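Peptidoglycan-recognition protein LC (Drosophila melanogaster, PDB 2F2L) senses bacterial peptidoglycan at the cell surface through this extracellular amidase-like domain and activates the imd/Relish pathway of the humoral immune response. Local coordinates at residues A[137-140]-A[141-145]. Numbering follows the deposited sequence.
Sequences RFTA and SSKLM
Ser-141 follows directly on Ala-140, the N-cap residue where strand 136-140 gives way to one helical turn. Its side chain turns from the strand end into the interior, where OG is hydrogen-bonded to Tyr-157 OH. Ser-142 sets OG 3.7 Å from Ala-140 CB, and Tyr-157 of helix 154-158 packs against both residues. At Lys-143 the backbone N makes a weak, bent bond of 3.1 Å to Ala-140 O (128° at the hydrogen). With CG anti to the backbone N (chi1 168°), the lysine chain runs back over Thr-139, crossing its side chain nearly at a right angle, CD 3.8 Å from OG1. Farther out, CE lies 3.7 Å from Arg-137 NH2; NZ bonds to the C-terminal Ser-167, whose carboxylate also takes Thr-139 OG1 and probably eases the like charges. Leu-144 N is the second donor to Ala-140 O, weak at 3.4 Å but straighter (155°). The leucine branches divide between two strand residues, CD1 3.9 Å from Thr-139 CG2 and CD2 4.1 Å from Arg-137 NH2. Met-145 N closes the turn on Ser-141 O. The arrangement is a strand-to-helix junction at an outer strand of the mixed sheet in the PGRP amidase-type fold.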
loop_
_atom_site.group_PDB
_atom_site.type_symbol
_atom_site.label_atom_id
_atom_site.label_comp_id
_atom_site.label_asym_id
_atom_site.label_seq_id
_atom_site.Cartn_x
_atom_site.Cartn_y
_atom_site.Cartn_z
ATOM N N ARG A 137 -28.753 1.608 -11.986
ATOM C CA ARG A 137 -28.132 1.984 -13.233
ATOM C C ARG A 137 -26.598 1.835 -13.115
ATOM O O ARG A 137 -25.989 2.254 -12.117
ATOM C CB ARG A 137 -28.535 3.423 -13.542
ATOM C CG ARG A 137 -27.723 4.105 -14.592
ATOM C CD ARG A 137 -28.189 5.559 -14.750
ATOM N NE ARG A 137 -27.404 6.257 -15.764
ATOM C CZ ARG A 137 -27.342 7.573 -15.914
ATOM N NH1 ARG A 137 -27.991 8.385 -15.082
ATOM N NH2 ARG A 137 -26.592 8.071 -16.895
ATOM N N PHE A 138 -25.987 1.215 -14.125
ATOM C CA PHE A 138 -24.525 1.110 -14.253
ATOM C C PHE A 138 -24.155 2.032 -15.416
ATOM O O PHE A 138 -24.733 1.930 -16.508
ATOM C CB PHE A 138 -24.151 -0.354 -14.517
ATOM C CG PHE A 138 -22.657 -0.660 -14.534
ATOM C CD1 PHE A 138 -21.738 0.073 -13.786
ATOM C CD2 PHE A 138 -22.191 -1.740 -15.272
ATOM C CE1 PHE A 138 -20.379 -0.236 -13.815
ATOM C CE2 PHE A 138 -20.826 -2.058 -15.306
ATOM C CZ PHE A 138 -19.920 -1.308 -14.562
ATOM N N THR A 139 -23.250 2.977 -15.188
ATOM C CA THR A 139 -22.899 3.943 -16.239
ATOM C C THR A 139 -21.433 4.334 -16.237
ATOM O O THR A 139 -20.695 3.993 -15.324
ATOM C CB THR A 139 -23.764 5.222 -16.158
ATOM O OG1 THR A 139 -23.609 5.986 -17.364
ATOM C CG2 THR A 139 -23.398 6.068 -14.999
ATOM N N ALA A 140 -21.040 5.051 -17.284
ATOM C CA ALA A 140 -19.694 5.554 -17.442
ATOM C C ALA A 140 -19.563 6.884 -16.751
ATOM O O ALA A 140 -20.433 7.770 -16.875
ATOM C CB ALA A 140 -19.352 5.701 -18.917
ATOM N N SER A 141 -18.454 7.031 -16.037
ATOM C CA SER A 141 -18.076 8.310 -15.476
ATOM C C SER A 141 -18.051 9.406 -16.540
ATOM O O SER A 141 -18.404 10.547 -16.258
ATOM C CB SER A 141 -16.723 8.205 -14.763
ATOM O OG SER A 141 -15.687 7.880 -15.669
ATOM N N SER A 142 -17.669 9.047 -17.768
ATOM C CA SER A 142 -17.550 10.018 -18.843
ATOM C C SER A 142 -18.900 10.504 -19.376
ATOM O O SER A 142 -18.998 11.617 -19.877
ATOM C CB SER A 142 -16.737 9.444 -20.005
ATOM O OG SER A 142 -17.365 8.301 -20.536
ATOM N N LYS A 143 -19.921 9.660 -19.294
ATOM C CA LYS A 143 -21.278 10.056 -19.677
ATOM C C LYS A 143 -21.791 11.108 -18.691
ATOM O O LYS A 143 -22.429 12.075 -19.082
ATOM C CB LYS A 143 -22.206 8.832 -19.717
ATOM C CG LYS A 143 -23.700 9.159 -19.823
ATOM C CD LYS A 143 -24.513 8.032 -20.484
ATOM C CE LYS A 143 -26.010 8.374 -20.521
ATOM N NZ LYS A 143 -26.721 7.869 -21.753
ATOM N N LEU A 144 -21.474 10.924 -17.413
ATOM C CA LEU A 144 -21.915 11.835 -16.358
ATOM C C LEU A 144 -21.219 13.195 -16.440
ATOM O O LEU A 144 -21.832 14.234 -16.186
ATOM C CB LEU A 144 -21.665 11.199 -14.977
ATOM C CG LEU A 144 -22.479 9.949 -14.650
ATOM C CD1 LEU A 144 -22.040 9.357 -13.300
ATOM C CD2 LEU A 144 -23.973 10.252 -14.640
ATOM N N MET A 145 -19.935 13.177 -16.792
ATOM C CA MET A 145 -19.128 14.392 -16.914
ATOM C C MET A 145 -18.316 14.285 -18.195
ATOM O O MET A 145 -17.150 13.890 -18.163
ATOM C CB MET A 145 -18.210 14.554 -15.691
ATOM C CG MET A 145 -18.969 14.802 -14.397
ATOM S SD MET A 145 -17.928 15.021 -12.924
ATOM C CE MET A 145 -19.172 15.179 -11.678
#